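PDB 6J3E: glutathione S-transferase from Ceriporiopsis subvermispora, which probably transfers glutathione to electrophilic substrates, as a serine-type member of the glutathione S-transferase family. Local coordinates for residues Y8-N13 with K18-N23; P59-I62 with P67-T70; V124-P129 with W175-A180; A128-P133 with E169-A174; F146-R151 with V158-W163. All coordinates share one frame; numbering follows the deposited sequence.

Interaction 1. Residues Y8-N13 with K18-N23. With EDO (1,2-ethanediol), chain D.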
# COMPACT_ATOMS: atom_id res chain seq x y z
N TYR A 8 -5.62 1.91 27.05
CA TYR A 8 -6.60 2.99 27.00
C TYR A 8 -7.45 2.85 25.74
O TYR A 8 -6.92 2.68 24.64
CB TYR A 8 -5.90 4.34 27.07
CG TYR A 8 -5.12 4.50 28.37
CD1 TYR A 8 -3.87 3.91 28.54
CD2 TYR A 8 -5.64 5.23 29.44
CE1 TYR A 8 -3.16 4.04 29.74
CE2 TYR A 8 -4.94 5.37 30.63
CZ TYR A 8 -3.70 4.77 30.78
OH TYR A 8 -3.01 4.91 31.95
N ASP A 9 -8.76 2.95 25.93
CA ASP A 9 -9.75 2.62 24.91
C ASP A 9 -10.91 3.59 25.07
O ASP A 9 -11.07 4.22 26.12
CB ASP A 9 -10.19 1.15 25.07
CG ASP A 9 -10.87 0.58 23.82
OD1 ASP A 9 -11.14 1.32 22.85
OD2 ASP A 9 -11.16 -0.63 23.85
N ILE A 10 -11.70 3.72 24.01
CA ILE A 10 -12.83 4.64 23.94
C ILE A 10 -14.11 3.83 24.13
O ILE A 10 -14.39 2.94 23.31
CB ILE A 10 -12.87 5.37 22.59
CG1 ILE A 10 -11.61 6.20 22.37
CG2 ILE A 10 -14.11 6.23 22.46
CD1 ILE A 10 -11.46 6.71 20.92
N PRO A 11 -14.91 4.11 25.15
CA PRO A 11 -16.15 3.34 25.35
C PRO A 11 -17.21 3.70 24.32
O PRO A 11 -17.27 4.82 23.81
CB PRO A 11 -16.59 3.75 26.75
CG PRO A 11 -16.16 5.19 26.83
CD PRO A 11 -14.83 5.25 26.08
N GLY A 12 -18.06 2.72 24.01
CA GLY A 12 -19.17 2.94 23.11
C GLY A 12 -20.33 2.05 23.50
O GLY A 12 -20.19 1.16 24.35
N ASN A 13 -21.47 2.27 22.87
CA ASN A 13 -22.69 1.57 23.27
C ASN A 13 -23.13 0.50 22.29
O ASN A 13 -24.15 -0.15 22.53
CB ASN A 13 -23.81 2.59 23.51
CG ASN A 13 -23.62 3.33 24.82
OD1 ASN A 13 -23.99 2.82 25.87
ND2 ASN A 13 -22.98 4.49 24.77
N LYS A 18 -18.62 -2.47 25.41
CA LYS A 18 -18.33 -1.06 25.19
C LYS A 18 -17.10 -0.84 24.32
O LYS A 18 -16.66 0.31 24.15
CB LYS A 18 -18.24 -0.26 26.51
CG LYS A 18 -16.97 -0.36 27.30
CD LYS A 18 -17.24 -0.28 28.80
CE LYS A 18 -17.77 1.08 29.18
NZ LYS A 18 -17.57 1.30 30.61
N ALA A 19 -16.57 -1.90 23.70
CA ALA A 19 -15.39 -1.81 22.84
C ALA A 19 -15.84 -1.83 21.38
O ALA A 19 -16.41 -2.82 20.91
CB ALA A 19 -14.42 -2.97 23.10
N TRP A 20 -15.56 -0.74 20.66
CA TRP A 20 -16.02 -0.60 19.28
C TRP A 20 -14.96 -0.10 18.31
O TRP A 20 -15.12 -0.31 17.11
CB TRP A 20 -17.20 0.39 19.23
CG TRP A 20 -16.73 1.72 19.65
CD1 TRP A 20 -16.70 2.22 20.92
CD2 TRP A 20 -16.15 2.72 18.81
NE1 TRP A 20 -16.17 3.48 20.92
CE2 TRP A 20 -15.82 3.81 19.63
CE3 TRP A 20 -15.90 2.81 17.44
CZ2 TRP A 20 -15.23 4.97 19.13
CZ3 TRP A 20 -15.32 3.96 16.94
CH2 TRP A 20 -14.99 5.02 17.79
N SER A 21 -13.90 0.55 18.77
CA SER A 21 -13.04 1.33 17.88
C SER A 21 -12.26 0.43 16.93
O SER A 21 -11.79 -0.64 17.33
CB SER A 21 -12.07 2.19 18.68
OG SER A 21 -10.98 2.61 17.89
N PRO A 22 -12.07 0.84 15.68
CA PRO A 22 -11.21 0.05 14.80
C PRO A 22 -9.76 0.14 15.20
O PRO A 22 -9.05 -0.89 15.22
CB PRO A 22 -11.48 0.66 13.41
CG PRO A 22 -11.91 2.05 13.68
CD PRO A 22 -12.63 2.03 15.00
N ASN A 23 -9.29 1.34 15.56
CA ASN A 23 -7.89 1.51 15.93
C ASN A 23 -7.56 0.76 17.22
O ASN A 23 -6.51 0.12 17.31
CB ASN A 23 -7.56 2.99 16.08
CG ASN A 23 -7.93 3.78 14.85
OD1 ASN A 23 -9.02 4.35 14.77
ND2 ASN A 23 -7.04 3.82 13.87
C1 EDO D . -3.73 4.97 16.17
O1 EDO D . -4.70 5.88 15.63
C2 EDO D . -3.41 3.91 15.13
O2 EDO D . -4.35 2.84 15.26
O HOH W 1 -13.62 1.03 21.75
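Trp20 lays its indole against the loop that leaves the strand, with CZ2 3.7 Å from Ile10 CG2 and CD1 3.4 Å from Gly12 CA. The Ile10 and Trp20 side chains cross obliquely, and NE1 of Trp20 gives a weak bond of 3.4 Å to Pro11 O, which lies near the ring plane. Trp20 CG sits between its own backbone N and carbonyl carbon (chi1 64°), and that turns the ring toward residues 10-12. Beside the ring, Gly12 N donates to Lys18 O at 2.8 Å, and Pro11 CA leans on the same oxygen.

One water bridges the two segments. It donates to Asp9 OD1 at 2.7 Å and to Ile10 O, and accepts from Trp20 N. The Asp9 carboxylate is itself positioned by Arg28 and Thr24. Ser21 N-caps the next helix by bonding Thr24 N, at the first turn that carries Asn23, a glutathione-binding residue.

All this is the first connection of the beta-alpha-beta unit in the thioredoxin-like domain: strand 38-42 flanks it, with Trp42 against Pro11 and Lys18, while Trp217 of helix 206-222 meets the Trp20 ring.

Interaction 2. Residues P59-I62 with P67-T70. With EDO (1,2-ethanediol), chain C; EDO (1,2-ethanediol), chain D.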
# COMPACT_ATOMS: atom_id res chain seq x y z
N PRO A 59 1.93 11.85 20.51
CA PRO A 59 0.88 12.07 19.51
C PRO A 59 1.15 11.24 18.26
O PRO A 59 2.30 10.92 17.95
CB PRO A 59 1.01 13.57 19.20
CG PRO A 59 2.47 13.86 19.47
CD PRO A 59 2.85 12.99 20.64
N THR A 60 0.10 10.91 17.52
CA THR A 60 0.27 10.11 16.31
C THR A 60 0.41 10.94 15.04
O THR A 60 0.68 10.37 13.98
CB THR A 60 -0.89 9.14 16.15
OG1 THR A 60 -2.13 9.87 16.17
CG2 THR A 60 -0.86 8.14 17.27
N SER A 61 0.24 12.25 15.12
CA SER A 61 0.58 13.15 14.02
C SER A 61 0.73 14.56 14.57
O SER A 61 0.29 14.88 15.68
CB SER A 61 -0.48 13.11 12.91
OG SER A 61 -1.76 13.33 13.46
N ILE A 62 1.37 15.41 13.77
CA ILE A 62 1.57 16.81 14.11
C ILE A 62 1.15 17.65 12.91
O ILE A 62 1.70 17.48 11.82
CB ILE A 62 3.03 17.12 14.51
CG1 ILE A 62 3.38 16.42 15.83
CG2 ILE A 62 3.23 18.61 14.66
CD1 ILE A 62 4.83 16.28 16.07
N PRO A 67 0.18 19.05 18.31
CA PRO A 67 0.15 17.58 18.34
C PRO A 67 -1.27 17.03 18.45
O PRO A 67 -2.10 17.55 19.19
CB PRO A 67 0.98 17.23 19.58
CG PRO A 67 0.95 18.46 20.41
CD PRO A 67 0.97 19.59 19.43
N TYR A 68 -1.53 15.95 17.71
CA TYR A 68 -2.84 15.30 17.66
C TYR A 68 -2.74 13.95 18.38
O TYR A 68 -1.95 13.09 17.97
CB TYR A 68 -3.30 15.12 16.22
CG TYR A 68 -4.73 14.66 16.00
CD1 TYR A 68 -5.79 15.57 16.02
CD2 TYR A 68 -5.03 13.32 15.71
CE1 TYR A 68 -7.10 15.17 15.80
CE2 TYR A 68 -6.34 12.90 15.48
CZ TYR A 68 -7.37 13.83 15.53
OH TYR A 68 -8.66 13.44 15.31
N TYR A 69 -3.52 13.78 19.43
CA TYR A 69 -3.47 12.57 20.24
C TYR A 69 -4.65 11.66 19.92
O TYR A 69 -5.79 12.12 19.80
CB TYR A 69 -3.46 12.93 21.72
CG TYR A 69 -2.21 13.66 22.18
CD1 TYR A 69 -1.07 12.97 22.54
CD2 TYR A 69 -2.19 15.05 22.26
CE1 TYR A 69 0.06 13.63 22.98
CE2 TYR A 69 -1.06 15.72 22.69
CZ TYR A 69 0.06 15.01 23.06
OH TYR A 69 1.18 15.67 23.49
N THR A 70 -4.36 10.37 19.80
CA THR A 70 -5.34 9.34 19.50
C THR A 70 -5.12 8.12 20.39
O THR A 70 -4.03 7.91 20.93
CB THR A 70 -5.27 8.87 18.04
OG1 THR A 70 -3.93 8.44 17.74
CG2 THR A 70 -5.69 9.97 17.09
C1 EDO C . -7.49 15.30 19.59
O1 EDO C . -7.42 14.25 20.57
C2 EDO C . -6.55 16.43 20.00
O2 EDO C . -5.31 15.89 20.46
C1 EDO D . -3.73 4.97 16.17
O1 EDO D . -4.70 5.88 15.63
C2 EDO D . -3.41 3.91 15.13
O2 EDO D . -4.35 2.84 15.26
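Thr70 OG1 meets Thr60 OG1 at 2.8 Å, a hydroxyl pair in which either could be the donor, and it also makes a weak bond to an ethanediol molecule. Both threonines hold OG1 between backbone N and carbonyl carbon (chi1 55° each), which turns the two hydroxyls toward each other. The fit is tight, since Thr60 CG2 comes within 3.1 Å of Thr70 OG1.

Two backbone bonds continue the join. Thr60 N donates to Tyr68 O almost along the C=O axis, at 3.0 Å. Tyr68 N returns a nearly straight bond of 2.9 Å to Ser61 O, after which Ile62 and Pro67 form an antiparallel non-hydrogen-bonded pair.

Pro59 supplies the apolar part. Its CB stands over one face of the Tyr69 ring in a CH-pi contact, 4.1 Å from the centroid, and the same CB is 3.7 Å from Pro67 CB. A second ethanediol, probably from the crystallisation liquor, takes a bond from Tyr69 N through O2 and donates to Tyr69 O through O1; its C1 lies over a face of the Tyr68 ring.

Tyr68 is a glutathione-binding residue, so this small hairpin of strands 61-63 and 66-68 carries part of the binding site. Helix 48-55 lies alongside it, with Tyr69 packed on Ala49 and Cys52 and its OH bonded to Lys53.

Interaction 3. Residues V124-P129 with W175-A180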
# COMPACT_ATOMS: atom_id res chain seq x y z
N VAL A 124 -9.86 2.60 4.58
CA VAL A 124 -10.25 3.47 5.69
C VAL A 124 -11.07 4.65 5.19
O VAL A 124 -12.09 5.00 5.79
CB VAL A 124 -9.02 3.92 6.48
CG1 VAL A 124 -9.37 5.09 7.40
CG2 VAL A 124 -8.46 2.77 7.28
N ARG A 125 -10.64 5.27 4.10
CA ARG A 125 -11.39 6.42 3.59
C ARG A 125 -12.69 6.00 2.92
O ARG A 125 -13.63 6.80 2.86
CB ARG A 125 -10.55 7.23 2.63
CG ARG A 125 -9.11 7.30 3.05
CD ARG A 125 -8.23 7.47 1.84
NE ARG A 125 -8.50 8.73 1.16
CZ ARG A 125 -8.06 9.02 -0.06
NH1 ARG A 125 -8.34 10.19 -0.63
NH2 ARG A 125 -7.33 8.12 -0.73
N ALA A 126 -12.78 4.76 2.41
CA ALA A 126 -14.04 4.28 1.86
C ALA A 126 -15.06 4.04 2.96
O ALA A 126 -16.25 4.30 2.78
CB ALA A 126 -13.80 2.99 1.06
N LEU A 127 -14.61 3.56 4.13
CA LEU A 127 -15.55 3.32 5.22
C LEU A 127 -16.13 4.61 5.77
O LEU A 127 -17.32 4.65 6.11
CB LEU A 127 -14.88 2.55 6.34
CG LEU A 127 -14.42 1.16 5.96
CD1 LEU A 127 -13.78 0.48 7.16
CD2 LEU A 127 -15.59 0.36 5.52
N ALA A 128 -15.33 5.68 5.82
CA ALA A 128 -15.65 6.86 6.62
C ALA A 128 -17.06 7.41 6.40
O ALA A 128 -17.76 7.64 7.40
CB ALA A 128 -14.58 7.94 6.37
N PRO A 129 -17.55 7.61 5.17
CA PRO A 129 -18.87 8.25 5.03
C PRO A 129 -20.01 7.45 5.63
O PRO A 129 -21.01 8.04 6.05
CB PRO A 129 -19.03 8.43 3.51
CG PRO A 129 -18.03 7.62 2.90
CD PRO A 129 -16.90 7.46 3.86
N TRP A 175 -20.92 2.25 -0.63
CA TRP A 175 -20.76 0.81 -0.48
C TRP A 175 -19.93 0.25 -1.62
O TRP A 175 -19.04 -0.57 -1.40
CB TRP A 175 -22.11 0.11 -0.43
CG TRP A 175 -22.65 0.06 0.95
CD1 TRP A 175 -23.82 0.61 1.40
CD2 TRP A 175 -22.02 -0.55 2.09
NE1 TRP A 175 -23.96 0.37 2.75
CE2 TRP A 175 -22.87 -0.33 3.20
CE3 TRP A 175 -20.83 -1.25 2.27
CZ2 TRP A 175 -22.56 -0.81 4.47
CZ3 TRP A 175 -20.53 -1.72 3.54
CH2 TRP A 175 -21.39 -1.49 4.63
N GLU A 176 -20.20 0.71 -2.84
CA GLU A 176 -19.49 0.21 -4.00
C GLU A 176 -18.00 0.43 -3.84
O GLU A 176 -17.19 -0.47 -4.12
CB GLU A 176 -20.04 0.91 -5.25
CG GLU A 176 -19.12 0.90 -6.43
CD GLU A 176 -19.75 1.62 -7.64
OE1 GLU A 176 -20.00 2.84 -7.57
OE2 GLU A 176 -20.01 0.95 -8.66
N LYS A 177 -17.63 1.60 -3.34
CA LYS A 177 -16.23 1.90 -3.09
C LYS A 177 -15.67 1.04 -1.97
O LYS A 177 -14.51 0.61 -2.02
CB LYS A 177 -16.07 3.38 -2.79
CG LYS A 177 -14.72 3.94 -3.19
CD LYS A 177 -14.69 5.49 -3.18
CE LYS A 177 -13.25 6.05 -3.22
NZ LYS A 177 -12.69 6.21 -1.84
N ILE A 178 -16.49 0.73 -0.97
CA ILE A 178 -16.02 -0.12 0.12
C ILE A 178 -15.80 -1.53 -0.38
O ILE A 178 -14.80 -2.18 -0.04
CB ILE A 178 -16.99 -0.10 1.31
CG1 ILE A 178 -17.04 1.29 1.95
CG2 ILE A 178 -16.61 -1.17 2.34
CD1 ILE A 178 -18.30 1.51 2.80
N ARG A 179 -16.74 -2.05 -1.17
CA ARG A 179 -16.61 -3.41 -1.67
C ARG A 179 -15.39 -3.54 -2.57
O ARG A 179 -14.63 -4.51 -2.46
CB ARG A 179 -17.88 -3.85 -2.41
CG ARG A 179 -17.97 -5.38 -2.51
CD ARG A 179 -18.88 -5.87 -3.63
NE ARG A 179 -20.22 -6.20 -3.14
CZ ARG A 179 -20.71 -7.43 -3.03
NH1 ARG A 179 -19.98 -8.48 -3.40
NH2 ARG A 179 -21.95 -7.61 -2.57
N ALA A 180 -15.17 -2.56 -3.45
CA ALA A 180 -14.00 -2.62 -4.31
C ALA A 180 -12.71 -2.56 -3.48
O ALA A 180 -11.72 -3.25 -3.80
CB ALA A 180 -14.07 -1.49 -5.34
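Ile178 lies across the backbone of Ala126, its CG1 3.2 Å from Ala126 O and 3.8 Å from Ala126 CB. The two helices that bring them together, 109-136 and 169-189, run roughly antiparallel here in the all-helical C-terminal domain of the glutathione S-transferase fold. The axes of segments 124-129 and 175-180 approach to 8.5 Å at a crossing angle of -152°. The small methyl of Ala126 is consistent with such closeness: the CA atoms of Ala126 and Ile178 are 5.1 Å apart, and the alanine CB points toward the partner helix.

The other branch of the isoleucine serves a second neighbour. With CG1 beside the backbone N (chi1 -66°), Ile178 CG2 is left on the side of Leu127 and meets its CD2 at 3.7 Å, the two side chains crossing at about a right angle. Leu127 also packs on Trp214 and Trp217 of helix 206-222, which ties the pair into the domain interior. With an alanine in place of Ile178, Leu127 CD2 and the Trp175 ring would probably lose their common support and a gap would open beside Ala126.

Toward solvent the contact ends with Lys177, whose CG is 4.5 Å from Ala126 CB. Its ammonium and Arg125 are like charges kept apart, and Arg125 forms a salt bridge with Glu121. Within its own helix, Ile178 CD1 rests 3.7 Å above one face of the Trp175 ring, displaced toward the rim.

Interaction 4. Residues A128-P133 with E169-A174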
# COMPACT_ATOMS: atom_id res chain seq x y z
N ALA A 128 -15.33 5.68 5.82
CA ALA A 128 -15.65 6.86 6.62
C ALA A 128 -17.06 7.41 6.40
O ALA A 128 -17.76 7.64 7.40
CB ALA A 128 -14.58 7.94 6.37
N PRO A 129 -17.55 7.61 5.17
CA PRO A 129 -18.87 8.25 5.03
C PRO A 129 -20.01 7.45 5.63
O PRO A 129 -21.01 8.04 6.05
CB PRO A 129 -19.03 8.43 3.51
CG PRO A 129 -18.03 7.62 2.90
CD PRO A 129 -16.90 7.46 3.86
N ILE A 130 -19.88 6.13 5.72
CA ILE A 130 -20.90 5.30 6.35
C ILE A 130 -20.61 5.08 7.82
O ILE A 130 -21.52 5.10 8.66
CB ILE A 130 -21.04 3.97 5.60
CG1 ILE A 130 -21.81 4.19 4.29
CG2 ILE A 130 -21.68 2.90 6.50
CD1 ILE A 130 -21.61 3.11 3.27
N MET A 131 -19.34 4.88 8.16
CA MET A 131 -19.01 4.38 9.48
C MET A 131 -18.86 5.48 10.53
O MET A 131 -19.23 5.27 11.69
CB MET A 131 -17.74 3.53 9.41
CG MET A 131 -17.92 2.18 8.72
SD MET A 131 -19.28 1.21 9.43
CE MET A 131 -18.80 1.16 11.18
N LEU A 132 -18.33 6.64 10.17
CA LEU A 132 -18.20 7.70 11.17
C LEU A 132 -19.54 8.18 11.70
O LEU A 132 -19.68 8.33 12.92
CB LEU A 132 -17.37 8.86 10.61
CG LEU A 132 -15.93 8.56 10.19
CD1 LEU A 132 -15.11 9.84 10.07
CD2 LEU A 132 -15.28 7.59 11.14
N PRO A 133 -20.57 8.43 10.87
CA PRO A 133 -21.88 8.74 11.44
C PRO A 133 -22.42 7.60 12.29
O PRO A 133 -22.97 7.83 13.37
CB PRO A 133 -22.76 8.98 10.21
CG PRO A 133 -21.80 9.33 9.13
CD PRO A 133 -20.58 8.52 9.40
N GLU A 169 -28.39 7.62 -3.13
CA GLU A 169 -27.37 7.19 -4.07
C GLU A 169 -25.98 7.37 -3.47
O GLU A 169 -25.09 6.54 -3.70
CB GLU A 169 -27.50 7.93 -5.39
CG GLU A 169 -26.38 7.60 -6.36
CD GLU A 169 -26.78 7.72 -7.82
OE1 GLU A 169 -27.87 7.21 -8.18
OE2 GLU A 169 -26.00 8.31 -8.60
N LYS A 170 -25.78 8.42 -2.67
CA LYS A 170 -24.52 8.57 -1.95
C LYS A 170 -24.17 7.30 -1.20
O LYS A 170 -23.04 6.80 -1.29
CB LYS A 170 -24.59 9.74 -0.97
CG LYS A 170 -24.26 11.12 -1.49
CD LYS A 170 -24.41 12.11 -0.31
CE LYS A 170 -23.68 13.41 -0.54
NZ LYS A 170 -24.20 14.01 -1.79
N ARG A 171 -25.12 6.77 -0.42
CA ARG A 171 -24.78 5.58 0.36
C ARG A 171 -24.48 4.39 -0.53
O ARG A 171 -23.63 3.57 -0.19
CB ARG A 171 -25.90 5.23 1.33
CG ARG A 171 -25.49 4.18 2.33
CD ARG A 171 -26.57 3.98 3.37
NE ARG A 171 -26.17 3.08 4.46
CZ ARG A 171 -25.67 3.51 5.62
NH1 ARG A 171 -25.34 2.64 6.56
NH2 ARG A 171 -25.50 4.81 5.82
N ALA A 172 -25.16 4.29 -1.67
CA ALA A 172 -24.89 3.17 -2.55
C ALA A 172 -23.52 3.29 -3.19
O ALA A 172 -22.78 2.30 -3.26
CB ALA A 172 -25.98 3.06 -3.62
N LYS A 173 -23.14 4.49 -3.62
CA LYS A 173 -21.81 4.69 -4.17
C LYS A 173 -20.74 4.44 -3.12
O LYS A 173 -19.68 3.86 -3.42
CB LYS A 173 -21.68 6.10 -4.76
CG LYS A 173 -22.56 6.27 -6.01
CD LYS A 173 -21.97 7.23 -7.05
CE LYS A 173 -21.81 6.55 -8.42
NZ LYS A 173 -20.62 5.63 -8.49
N ALA A 174 -21.01 4.82 -1.86
CA ALA A 174 -20.06 4.54 -0.79
C ALA A 174 -19.84 3.04 -0.61
O ALA A 174 -18.71 2.59 -0.41
CB ALA A 174 -20.57 5.15 0.52
O HOH W 2 -24.13 5.07 8.47
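Ile130 has the largest share of this contact, and it works in two directions. Its CD1 reaches Ala174 CB at 3.6 Å, while CG2 touches Arg171 NH1 at 3.7 Å. Between these, Ile130 CG1 stands 4.0 Å above the plane of the Arg171 guanidinium, over one face and off toward its rim. The two side chains cross at about a right angle.

Arg171 gets there by stretching out: CG is anti to the backbone N (chi1 -169°) and the chain stays extended to NE. Its edge meets a water in plane. Arg171 NH2 donates to that water at 3.0 Å, and the water in turn donates to Ile130 O at 2.6 Å. Beyond the segments, NE pairs with Glu228 and NH2 bonds Ala164 O.

Ala174, small and aimed at the other helix, also meets Pro129 CG through its CB at 4.3 Å. The axes of the two segments lie 109° apart here, in the C-terminal helical domain. A glycine in place of Ile130 would probably open a gap over Ala174 and leave one face of the Arg171 guanidinium without its apolar cover.

The chemistry implies a divided role for Arg171: one face is covered by isoleucine, while its nitrogens are met by carboxylate, carbonyl and water.

Interaction 5. Residues F146-R151 with V158-W163. With EDO (1,2-ethanediol), chain F; EDO (1,2-ethanediol), chain G.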
# COMPACT_ATOMS: atom_id res chain seq x y z
N PHE A 146 -18.24 16.01 21.09
CA PHE A 146 -16.91 16.21 20.53
C PHE A 146 -16.79 15.60 19.13
O PHE A 146 -16.24 16.22 18.21
CB PHE A 146 -15.87 15.60 21.47
CG PHE A 146 -14.45 15.78 21.01
CD1 PHE A 146 -13.89 14.91 20.09
CD2 PHE A 146 -13.66 16.81 21.53
CE1 PHE A 146 -12.57 15.06 19.68
CE2 PHE A 146 -12.34 16.97 21.11
CZ PHE A 146 -11.79 16.09 20.19
N PHE A 147 -17.25 14.36 18.97
CA PHE A 147 -17.07 13.67 17.70
C PHE A 147 -17.86 14.34 16.58
O PHE A 147 -17.33 14.60 15.49
CB PHE A 147 -17.48 12.21 17.85
CG PHE A 147 -17.08 11.34 16.70
CD1 PHE A 147 -15.87 10.68 16.72
CD2 PHE A 147 -17.92 11.17 15.60
CE1 PHE A 147 -15.49 9.87 15.65
CE2 PHE A 147 -17.55 10.37 14.54
CZ PHE A 147 -16.32 9.71 14.57
N ARG A 148 -19.13 14.63 16.84
CA ARG A 148 -19.96 15.24 15.81
C ARG A 148 -19.39 16.59 15.38
O ARG A 148 -19.29 16.87 14.18
CB ARG A 148 -21.39 15.37 16.33
CG ARG A 148 -22.30 16.05 15.35
CD ARG A 148 -23.67 16.31 15.92
NE ARG A 148 -24.50 15.11 15.99
CZ ARG A 148 -25.17 14.62 14.95
NH1 ARG A 148 -25.09 15.20 13.75
NH2 ARG A 148 -25.92 13.54 15.10
N ARG A 149 -18.97 17.42 16.35
CA ARG A 149 -18.52 18.78 16.04
C ARG A 149 -17.28 18.77 15.17
O ARG A 149 -17.21 19.44 14.14
CB ARG A 149 -18.25 19.56 17.33
CG ARG A 149 -17.91 21.04 17.10
CD ARG A 149 -16.85 21.57 18.06
NE ARG A 149 -16.93 20.95 19.39
CZ ARG A 149 -15.87 20.51 20.06
NH1 ARG A 149 -14.67 20.63 19.52
NH2 ARG A 149 -16.02 19.94 21.26
N THR A 150 -16.26 18.00 15.60
CA THR A 150 -15.00 17.97 14.88
C THR A 150 -15.15 17.29 13.51
O THR A 150 -14.60 17.78 12.52
CB THR A 150 -13.93 17.26 15.72
OG1 THR A 150 -14.34 15.92 16.03
CG2 THR A 150 -13.69 18.00 17.02
N ARG A 151 -15.88 16.17 13.45
CA ARG A 151 -16.01 15.45 12.19
C ARG A 151 -16.82 16.24 11.18
O ARG A 151 -16.46 16.29 9.99
CB ARG A 151 -16.61 14.07 12.42
CG ARG A 151 -15.56 12.95 12.71
CD ARG A 151 -14.67 13.26 13.93
NE ARG A 151 -13.64 12.24 14.15
CZ ARG A 151 -12.65 12.33 15.04
NH1 ARG A 151 -12.53 13.40 15.81
NH2 ARG A 151 -11.78 11.35 15.16
N VAL A 158 -21.11 19.75 6.40
CA VAL A 158 -22.25 18.89 6.11
C VAL A 158 -22.50 17.95 7.29
O VAL A 158 -21.58 17.30 7.80
CB VAL A 158 -22.03 18.13 4.79
CG1 VAL A 158 -20.66 17.52 4.73
CG2 VAL A 158 -23.09 17.06 4.62
N LYS A 159 -23.74 17.90 7.75
CA LYS A 159 -24.04 17.14 8.95
C LYS A 159 -23.96 15.64 8.71
O LYS A 159 -24.06 15.15 7.58
CB LYS A 159 -25.41 17.53 9.49
CG LYS A 159 -25.52 19.02 9.71
CD LYS A 159 -26.93 19.40 10.14
CE LYS A 159 -27.88 19.39 8.95
NZ LYS A 159 -28.86 20.50 9.02
N LEU A 160 -23.78 14.91 9.80
CA LEU A 160 -23.48 13.49 9.69
C LEU A 160 -24.58 12.75 8.94
O LEU A 160 -24.29 11.85 8.13
CB LEU A 160 -23.29 12.88 11.08
CG LEU A 160 -21.99 13.25 11.78
CD1 LEU A 160 -21.86 12.44 13.03
CD2 LEU A 160 -20.79 13.00 10.88
N GLU A 161 -25.84 13.13 9.16
CA GLU A 161 -26.96 12.37 8.61
C GLU A 161 -27.09 12.52 7.10
O GLU A 161 -27.77 11.70 6.47
CB GLU A 161 -28.26 12.79 9.31
CG GLU A 161 -28.34 12.37 10.79
CD GLU A 161 -27.42 13.17 11.74
OE1 GLU A 161 -27.04 12.62 12.80
OE2 GLU A 161 -27.08 14.34 11.43
N ASP A 162 -26.43 13.51 6.51
CA ASP A 162 -26.41 13.72 5.06
C ASP A 162 -25.17 13.13 4.37
O ASP A 162 -25.03 13.27 3.15
CB ASP A 162 -26.51 15.23 4.75
CG ASP A 162 -27.75 15.88 5.36
OD1 ASP A 162 -28.84 15.27 5.31
OD2 ASP A 162 -27.64 17.01 5.89
N TRP A 163 -24.26 12.50 5.12
CA TRP A 163 -23.03 12.00 4.51
C TRP A 163 -23.32 10.88 3.52
O TRP A 163 -22.89 10.93 2.36
CB TRP A 163 -22.08 11.51 5.60
CG TRP A 163 -21.33 12.58 6.31
CD1 TRP A 163 -21.66 13.91 6.41
CD2 TRP A 163 -20.09 12.43 7.02
NE1 TRP A 163 -20.72 14.58 7.15
CE2 TRP A 163 -19.74 13.70 7.54
CE3 TRP A 163 -19.26 11.34 7.28
CZ2 TRP A 163 -18.59 13.91 8.29
CZ3 TRP A 163 -18.11 11.54 8.03
CH2 TRP A 163 -17.79 12.82 8.53
C1 EDO F . -24.94 8.22 7.40
O1 EDO F . -25.27 9.41 6.67
C2 EDO F . -26.21 7.50 7.87
O2 EDO F . -26.95 8.33 8.76
C1 EDO G . -12.26 7.47 14.34
O1 EDO G . -11.58 8.11 15.45
C2 EDO G . -11.61 6.14 13.95
O2 EDO G . -12.29 5.68 12.78
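Arg148 and Glu161 form an end-on, two-nitrogen salt bridge that pins the loop after helix 141-153 back onto that helix, within the helical C-terminal domain of the transferase. Arg148 NH2 donates to Glu161 OE1 at 2.7 Å and Arg148 NH1 to Glu161 OE2 at 3.2 Å. Both oxygens use their syn lone pairs, and the guanidinium and carboxylate planes are only 19° apart. The arginine is gripped further by Glu144 at NE and Glu152 at NH1, so three acidic side chains bind it and probably fix its rotation.

Among the other hydrogen bonds, Trp163 NE1 donates to Val158 O at 2.9 Å, holding the loop's indole against its own start. On the helix, Arg151 NH1 gives a bond of 3.1 Å to Thr150 OG1, in the guanidinium plane, and Thr150 OG1 in turn donates to Phe146 O. This probably steadies Arg151, a glutathione-binding residue.

Contacts over flat faces complete the join. Leu160 CD1 lies over one face of the Arg148 guanidinium, while Leu160 CD2 packs 3.5 Å above a face of the Trp163 ring. Arg151 bends at chi2 (57°), which folds the chain back and brings CD to 3.8 Å above the centre of the Phe147 ring. Trp163 turns its edge to the helix backbone, CZ2 being 3.6 Å from Arg151 O.

In the fold
From the N terminus, interaction 1 closes a short loop between strand 5-9 and helix 22-34, and interaction 2 then closes the hairpin 61-68; both touch the same ethanediol in the thioredoxin-like half. Interactions 3 and 4 start from overlapping segments of helix 109-136, sharing Ala128 and Pro129, and close long loops onto successive turns of helix 169-189, their centres about 7 Å apart. Interaction 5 is nested inside both of those loops, and Trp163 touches Pro129 O from it. Interactions 2 and 5 touch across the two halves of the fold: Tyr68 OH packs 3.8 Å from Arg151 NH2, bringing together two glutathione-binding residues from different domains.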